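Local structure of protein Kinase A (Toxoplasma gondii, 5J3U) at residues Tyr181-Ser187 / Tyr206-Phe212; Ala158-Phe164 / Cys233-Glu239. The protein binds cAMP through two cyclic nucleotide-binding domains and probably, as a PKA regulatory subunit, inhibits the kinase catalytic subunit. All blocks are in the same frame, centred on the assembly; numbering follows the deposited sequence. Where two conformers were deposited one is given.

Contact 1: Tyr181-Ser187 / Tyr206-Phe212. With CMP (adenosine-3',5'-cyclic-monophosphate), chain B.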
loop_
_atom_site.group_PDB
_atom_site.type_symbol
_atom_site.label_atom_id
_atom_site.label_comp_id
_atom_site.label_asym_id
_atom_site.label_seq_id
_atom_site.Cartn_x
_atom_site.Cartn_y
_atom_site.Cartn_z
ATOM N N TYR A 181 -2.803 7.947 -8.773
ATOM C CA TYR A 181 -3.572 6.882 -9.372
ATOM C C TYR A 181 -3.183 6.554 -10.826
ATOM O O TYR A 181 -2.784 7.420 -11.605
ATOM C CB TYR A 181 -5.058 7.276 -9.370
ATOM C CG TYR A 181 -5.668 7.492 -8.025
ATOM C CD1 TYR A 181 -6.174 6.445 -7.284
ATOM C CD2 TYR A 181 -5.739 8.776 -7.483
ATOM C CE1 TYR A 181 -6.761 6.661 -6.037
ATOM C CE2 TYR A 181 -6.279 8.993 -6.245
ATOM C CZ TYR A 181 -6.803 7.952 -5.532
ATOM O OH TYR A 181 -7.383 8.147 -4.302
ATOM N N ILE A 182 -3.170 5.274 -11.159
ATOM C CA ILE A 182 -3.036 4.809 -12.518
ATOM C C ILE A 182 -4.213 3.835 -12.788
ATOM O O ILE A 182 -4.516 2.934 -11.975
ATOM C CB ILE A 182 -1.722 4.079 -12.761
ATOM C CG1 ILE A 182 -0.525 4.815 -12.093
ATOM C CG2 ILE A 182 -1.563 3.919 -14.251
ATOM C CD1 ILE A 182 0.773 4.005 -12.111
ATOM N N VAL A 183 -4.911 4.026 -13.894
ATOM C CA VAL A 183 -6.045 3.230 -14.180
ATOM C C VAL A 183 -5.502 1.880 -14.679
ATOM O O VAL A 183 -4.806 1.826 -15.696
ATOM C CB VAL A 183 -6.922 3.835 -15.305
ATOM C CG1 VAL A 183 -8.060 2.920 -15.635
ATOM C CG2 VAL A 183 -7.481 5.229 -14.925
ATOM N N GLU A 184 -5.876 0.825 -14.003
ATOM C CA GLU A 184 -5.503 -0.548 -14.452
ATOM C C GLU A 184 -6.451 -1.064 -15.541
ATOM O O GLU A 184 -6.009 -1.671 -16.522
ATOM C CB GLU A 184 -5.569 -1.526 -13.276
ATOM C CG GLU A 184 -4.634 -1.204 -12.132
ATOM C CD GLU A 184 -4.713 -2.212 -10.964
ATOM O OE1 GLU A 184 -4.605 -3.449 -11.276
ATOM O OE2 GLU A 184 -4.839 -1.767 -9.773
ATOM N N GLU A 185 -7.749 -0.874 -15.325
ATOM C CA GLU A 185 -8.812 -1.250 -16.250
ATOM C C GLU A 185 -10.008 -0.334 -16.006
ATOM O O GLU A 185 -10.165 0.204 -14.902
ATOM C CB GLU A 185 -9.278 -2.701 -16.030
ATOM C CG GLU A 185 -8.248 -3.796 -16.236
ATOM C CD GLU A 185 -8.924 -5.186 -16.275
ATOM O OE1 GLU A 185 -9.440 -5.574 -17.343
ATOM O OE2 GLU A 185 -8.927 -5.859 -15.246
ATOM N N GLY A 186 -10.898 -0.234 -16.998
ATOM C CA GLY A 186 -12.047 0.650 -16.925
ATOM C C GLY A 186 -11.753 2.061 -17.345
ATOM O O GLY A 186 -10.845 2.321 -18.094
ATOM N N SER A 187 -12.540 3.003 -16.839
ATOM C CA SER A 187 -12.552 4.322 -17.387
ATOM C C SER A 187 -12.955 5.335 -16.324
ATOM O O SER A 187 -13.637 4.998 -15.362
ATOM C CB SER A 187 -13.556 4.366 -18.561
ATOM O OG SER A 187 -13.531 5.599 -19.256
ATOM N N TYR A 206 -10.339 9.221 -19.193
ATOM C CA TYR A 206 -9.208 8.314 -18.910
ATOM C C TYR A 206 -9.569 6.923 -19.353
ATOM O O TYR A 206 -10.700 6.516 -19.257
ATOM C CB TYR A 206 -8.885 8.262 -17.415
ATOM C CG TYR A 206 -8.296 9.542 -16.928
ATOM C CD1 TYR A 206 -7.090 10.003 -17.404
ATOM C CD2 TYR A 206 -9.005 10.364 -16.052
ATOM C CE1 TYR A 206 -6.557 11.195 -16.987
ATOM C CE2 TYR A 206 -8.435 11.548 -15.570
ATOM C CZ TYR A 206 -7.249 11.964 -16.043
ATOM O OH TYR A 206 -6.710 13.155 -15.651
ATOM N N GLN A 207 -8.554 6.198 -19.768
ATOM C CA GLN A 207 -8.671 4.764 -20.086
ATOM C C GLN A 207 -7.522 4.025 -19.407
ATOM O O GLN A 207 -6.610 4.619 -18.819
ATOM C CB GLN A 207 -8.558 4.536 -21.604
ATOM C CG GLN A 207 -9.672 5.121 -22.441
ATOM C CD GLN A 207 -11.091 4.562 -22.160
ATOM O OE1 GLN A 207 -11.314 3.329 -21.891
ATOM N NE2 GLN A 207 -12.082 5.487 -22.233
ATOM N N ALA A 208 -7.534 2.705 -19.570
ATOM C CA ALA A 208 -6.505 1.865 -18.946
ATOM C C ALA A 208 -5.097 2.334 -19.314
ATOM O O ALA A 208 -4.789 2.583 -20.483
ATOM C CB ALA A 208 -6.716 0.397 -19.303
ATOM N N GLY A 209 -4.239 2.487 -18.293
ATOM C CA GLY A 209 -2.890 2.932 -18.476
ATOM C C GLY A 209 -2.671 4.413 -18.229
ATOM O O GLY A 209 -1.574 4.838 -18.081
ATOM N N ASP A 210 -3.740 5.191 -18.176
ATOM C CA ASP A 210 -3.598 6.635 -17.872
ATOM C C ASP A 210 -3.433 6.894 -16.371
ATOM O O ASP A 210 -3.925 6.123 -15.557
ATOM C CB ASP A 210 -4.836 7.361 -18.305
ATOM C CG ASP A 210 -4.970 7.457 -19.814
ATOM O OD1 ASP A 210 -3.938 7.409 -20.499
ATOM O OD2 ASP A 210 -6.108 7.562 -20.317
ATOM N N TYR A 211 -2.794 8.003 -16.020
ATOM C CA TYR A 211 -2.590 8.363 -14.614
ATOM C C TYR A 211 -3.310 9.670 -14.302
ATOM O O TYR A 211 -3.607 10.444 -15.216
ATOM C CB TYR A 211 -1.113 8.510 -14.285
ATOM C CG TYR A 211 -0.415 9.554 -15.102
ATOM C CD1 TYR A 211 -0.523 10.904 -14.790
ATOM C CD2 TYR A 211 0.304 9.180 -16.260
ATOM C CE1 TYR A 211 0.073 11.864 -15.605
ATOM C CE2 TYR A 211 0.895 10.142 -17.078
ATOM C CZ TYR A 211 0.778 11.463 -16.752
ATOM O OH TYR A 211 1.392 12.377 -17.607
ATOM N N PHE A 212 -3.574 9.886 -13.018
ATOM C CA PHE A 212 -4.118 11.170 -12.560
ATOM C C PHE A 212 -3.805 11.328 -11.073
ATOM O O PHE A 212 -3.434 10.365 -10.408
ATOM C CB PHE A 212 -5.628 11.259 -12.839
ATOM C CG PHE A 212 -6.457 10.193 -12.190
ATOM C CD1 PHE A 212 -6.934 10.354 -10.876
ATOM C CD2 PHE A 212 -6.784 9.015 -12.853
ATOM C CE1 PHE A 212 -7.750 9.432 -10.267
ATOM C CE2 PHE A 212 -7.594 8.051 -12.222
ATOM C CZ PHE A 212 -8.067 8.234 -10.937
HETATM P P CMP B . -4.874 16.463 -8.903
HETATM O O1P CMP B . -4.029 15.812 -7.885
HETATM O O2P CMP B . -5.021 17.988 -8.850
HETATM O "O5'" CMP B . -6.327 15.798 -8.815
HETATM C "C5'" CMP B . -7.244 16.084 -9.889
HETATM C "C4'" CMP B . -6.555 15.515 -11.133
HETATM O "O4'" CMP B . -7.258 15.706 -12.371
HETATM C "C3'" CMP B . -5.270 16.272 -11.411
HETATM O "O3'" CMP B . -4.335 15.991 -10.360
HETATM C "C2'" CMP B . -4.894 15.804 -12.793
HETATM O "O2'" CMP B . -4.277 14.485 -12.763
HETATM C "C1'" CMP B . -6.285 15.593 -13.382
HETATM N N9 CMP B . -6.609 16.557 -14.390
HETATM C C8 CMP B . -7.162 16.214 -15.574
HETATM N N7 CMP B . -7.414 17.351 -16.329
HETATM C C5 CMP B . -7.057 18.421 -15.586
HETATM C C6 CMP B . -7.035 19.904 -15.761
HETATM N N6 CMP B . -7.493 20.498 -16.907
HETATM N N1 CMP B . -6.546 20.607 -14.730
HETATM C C2 CMP B . -6.105 20.096 -13.547
HETATM N N3 CMP B . -6.090 18.739 -13.340
HETATM C C4 CMP B . -6.515 17.893 -14.307
HETATM O O HOH W 1 -9.820 1.371 -20.498
#
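The ring of F212 lies under the CB of Y181, a CH-pi contact with Y181 CB 3.7 Å from the F212 ring centroid. The two rings run nearly parallel, at 18°, but are slid apart, with centroids 5.1 Å apart. Both belong to the beta roll of the second cyclic nucleotide-binding domain, where strand 179-183 pairs with the short edge strand 211-212. Y181 and F212 form an antiparallel hydrogen-bonded pair: Y181 N to F212 O is 3.0 Å and F212 N to Y181 O is 2.9 Å. I182 and Y211 follow as the non-hydrogen-bonded pair, with side chains on the other face. Beyond them V183 N binds D210 O at 2.9 Å, and G209 N binds V183 O at 2.7 Å. These bonds hold the type II turn Q207-D210 against the strand. G209 has phi 98°, and a CB there would clash with the carbonyl of A208. Inside the turn, D210 N binds Q207 O and D210 OD2 accepts from Q207 N. V183 CG2 packs at the edge of the F212 ring and on Y206 CB. The chain turns a corner at E184-G186, where E184 and E185 both face K234 in a classic beta bulge. The cAMP site is adjacent. F212 CA is 3.3 Å from CMP O2', Y206 OH is 3.1 Å from CMP C8, and E214 and R223 hydrogen-bond to the nucleotide. Past the corner, S187 OG donates to Y206 O at 3.0 Å. One water donates to G186 O and Q207 OE1 and accepts from A208 N, each at 2.8 Å.

Contact 2: Ala158-Phe164 / Cys233-Glu239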
loop_
_atom_site.group_PDB
_atom_site.type_symbol
_atom_site.label_atom_id
_atom_site.label_comp_id
_atom_site.label_asym_id
_atom_site.label_seq_id
_atom_site.Cartn_x
_atom_site.Cartn_y
_atom_site.Cartn_z
ATOM N N ALA A 158 4.825 -0.943 -3.744
ATOM C CA ALA A 158 4.081 0.070 -2.969
ATOM C C ALA A 158 2.639 0.387 -3.489
ATOM O O ALA A 158 1.996 1.389 -3.041
ATOM C CB ALA A 158 4.887 1.342 -2.971
ATOM N N LEU A 159 2.148 -0.381 -4.445
ATOM C CA LEU A 159 0.796 -0.175 -4.992
ATOM C C LEU A 159 -0.296 -0.924 -4.243
ATOM O O LEU A 159 -0.061 -2.043 -3.762
ATOM C CB LEU A 159 0.747 -0.612 -6.446
ATOM C CG LEU A 159 1.583 0.202 -7.410
ATOM C CD1 LEU A 159 1.452 -0.283 -8.819
ATOM C CD2 LEU A 159 1.223 1.686 -7.377
ATOM N N ARG A 160 -1.463 -0.289 -4.137
ATOM C CA ARG A 160 -2.720 -0.918 -3.705
ATOM C C ARG A 160 -3.735 -0.771 -4.811
ATOM O O ARG A 160 -3.473 -0.020 -5.749
ATOM C CB ARG A 160 -3.241 -0.296 -2.421
ATOM C CG ARG A 160 -2.285 -0.432 -1.261
ATOM C CD ARG A 160 -2.795 0.414 -0.109
ATOM N NE ARG A 160 -1.989 0.343 1.085
ATOM C CZ ARG A 160 -0.905 1.075 1.351
ATOM N NH1 ARG A 160 -0.390 1.947 0.471
ATOM N NH2 ARG A 160 -0.285 0.880 2.520
ATOM N N THR A 161 -4.770 -1.591 -4.810
ATOM C CA THR A 161 -5.819 -1.536 -5.854
ATOM C C THR A 161 -7.113 -1.147 -5.223
ATOM O O THR A 161 -7.432 -1.631 -4.134
ATOM C CB THR A 161 -5.957 -2.868 -6.598
ATOM O OG1 THR A 161 -4.758 -3.047 -7.373
ATOM C CG2 THR A 161 -7.132 -2.891 -7.522
ATOM N N GLU A 162 -7.866 -0.303 -5.887
ATOM C CA GLU A 162 -9.230 0.043 -5.437
ATOM C C GLU A 162 -10.195 -0.005 -6.652
ATOM O O GLU A 162 -9.776 0.322 -7.765
ATOM C CB GLU A 162 -9.268 1.457 -4.865
ATOM C CG GLU A 162 -8.436 1.622 -3.601
ATOM C CD GLU A 162 -8.499 3.027 -2.987
ATOM O OE1 GLU A 162 -9.223 3.904 -3.507
ATOM O OE2 GLU A 162 -7.771 3.231 -1.975
ATOM N N MET A 163 -11.443 -0.433 -6.429
ATOM C CA MET A 163 -12.475 -0.526 -7.480
ATOM C C MET A 163 -13.522 0.545 -7.199
ATOM O O MET A 163 -13.919 0.741 -6.054
ATOM C CB MET A 163 -13.127 -1.932 -7.466
ATOM C CG MET A 163 -14.094 -2.211 -8.614
ATOM S SD MET A 163 -13.260 -2.490 -10.194
ATOM C CE MET A 163 -12.476 -4.066 -9.862
ATOM N N PHE A 164 -13.962 1.245 -8.242
ATOM C CA PHE A 164 -14.967 2.270 -8.135
ATOM C C PHE A 164 -16.059 1.974 -9.181
ATOM O O PHE A 164 -15.769 1.830 -10.356
ATOM C CB PHE A 164 -14.363 3.625 -8.429
ATOM C CG PHE A 164 -13.418 4.106 -7.360
ATOM C CD1 PHE A 164 -12.083 3.758 -7.370
ATOM C CD2 PHE A 164 -13.895 4.913 -6.323
ATOM C CE1 PHE A 164 -11.230 4.232 -6.370
ATOM C CE2 PHE A 164 -13.049 5.407 -5.352
ATOM C CZ PHE A 164 -11.709 5.049 -5.370
ATOM N N CYS A 233 -14.138 1.508 -12.749
ATOM C CA CYS A 233 -12.749 1.857 -12.824
ATOM C C CYS A 233 -11.981 1.136 -11.748
ATOM O O CYS A 233 -12.325 1.234 -10.561
ATOM C CB CYS A 233 -12.578 3.363 -12.642
ATOM S SG CYS A 233 -10.934 3.950 -13.073
ATOM N N LYS A 234 -10.926 0.451 -12.146
ATOM C CA LYS A 234 -9.987 -0.239 -11.228
ATOM C C LYS A 234 -8.686 0.510 -11.269
ATOM O O LYS A 234 -8.096 0.626 -12.350
ATOM C CB LYS A 234 -9.759 -1.679 -11.683
ATOM C CG LYS A 234 -8.850 -2.463 -10.754
ATOM C CD LYS A 234 -8.368 -3.759 -11.381
ATOM C CE LYS A 234 -9.418 -4.775 -11.491
ATOM N NZ LYS A 234 -8.820 -5.976 -12.178
ATOM N N VAL A 235 -8.249 1.058 -10.125
ATOM C CA VAL A 235 -7.099 1.908 -10.064
ATOM C C VAL A 235 -6.030 1.320 -9.154
ATOM O O VAL A 235 -6.320 0.707 -8.109
ATOM C CB VAL A 235 -7.366 3.372 -9.572
ATOM C CG1 VAL A 235 -7.984 4.188 -10.674
ATOM C CG2 VAL A 235 -8.184 3.394 -8.298
ATOM N N ALA A 236 -4.806 1.456 -9.611
ATOM C CA ALA A 236 -3.611 1.294 -8.791
ATOM C C ALA A 236 -3.358 2.613 -8.078
ATOM O O ALA A 236 -3.410 3.707 -8.723
ATOM C CB ALA A 236 -2.425 0.886 -9.646
ATOM N N CYS A 237 -2.932 2.516 -6.818
ATOM C CA CYS A 237 -2.867 3.681 -5.907
ATOM C C CYS A 237 -1.495 3.696 -5.251
ATOM O O CYS A 237 -1.084 2.671 -4.710
ATOM C CB CYS A 237 -3.914 3.543 -4.801
ATOM S SG CYS A 237 -5.579 3.228 -5.397
ATOM N N LEU A 238 -0.819 4.833 -5.313
ATOM C CA LEU A 238 0.501 5.064 -4.711
ATOM C C LEU A 238 0.412 6.267 -3.758
ATOM O O LEU A 238 0.047 7.369 -4.171
ATOM C CB LEU A 238 1.492 5.381 -5.793
ATOM C CG LEU A 238 2.972 5.442 -5.460
ATOM C CD1 LEU A 238 3.477 4.066 -5.046
ATOM C CD2 LEU A 238 3.784 6.008 -6.600
ATOM N N GLU A 239 0.700 6.043 -2.486
ATOM C CA GLU A 239 0.647 7.101 -1.465
ATOM C C GLU A 239 1.729 8.122 -1.649
ATOM O O GLU A 239 2.756 7.844 -2.179
ATOM C CB GLU A 239 0.806 6.523 -0.065
ATOM C CG GLU A 239 -0.372 5.722 0.396
ATOM C CD GLU A 239 -0.234 5.288 1.843
ATOM O OE1 GLU A 239 0.889 4.934 2.245
ATOM O OE2 GLU A 239 -1.246 5.276 2.568
HETATM O O HOH W 2 1.957 3.577 -1.512
HETATM O O HOH W 3 -1.201 2.847 -1.900
HETATM O O HOH W 4 2.319 3.287 1.146
#
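Six backbone hydrogen bonds join strand 159-164 to strand 233-239 as antiparallel neighbours in the beta roll. R160 N binds C237 O at 3.0 Å, and C237 N binds R160 O at 2.8 Å. E162 N to V235 O and V235 N to E162 O are both 2.9 Å. F164 N reaches C233 O at 2.8 Å, and C233 N reaches F164 O at 2.9 Å. Near A158, a water takes over: it donates to A158 O (2.7 Å) and accepts from E239 N (2.9 Å). E239 is the N-cap residue of helix 240-246. R160 NH1 makes a long salt bridge to E239 OE1, 3.7 Å. One water links these same two atoms, and another links R160 NH1 to C237 O. R160 NE is bound by Q18 O. On the other face, T161 OG1 is hydrogen-bonded to Y134 OH and E184 OE2. The backbone N of T161, on the outer edge of the strand, is hydrogen-bonded to N23 OD1. K234 NZ is bridged to E185. Apolar contacts fill in: L159 CD1 to A236 CB at 4.1 Å, and F164 CE1 to V235 CG2 at 3.7 Å. The backbone thus carries the pairing, while the charged ends of R160 and K234 extend it to parts of the chain outside these two strands.

From the N terminus, the chain passes through the first nucleotide-binding domain and helix 116-138 before entering strand 159-165. Contact 2 closes the larger loop, bringing 233-239 back beside 158-164. Contact 1 lies nested within it, with 181-187 and 206-212 closing a shorter excursion that includes strands 187-192 and 201-206. The two contacts share one sheet, ordered 159-165, 232-239, 179-183, 211-212, so contact 2 pairs one edge strand and contact 1 the other. They meet at E184: its N probably hydrogen-bonds to K234 O, 2.8 Å, and its OE2 probably to T161 OG1, 2.7 Å. E184 also salt-bridges R130, joining the sheet to helix 116-138.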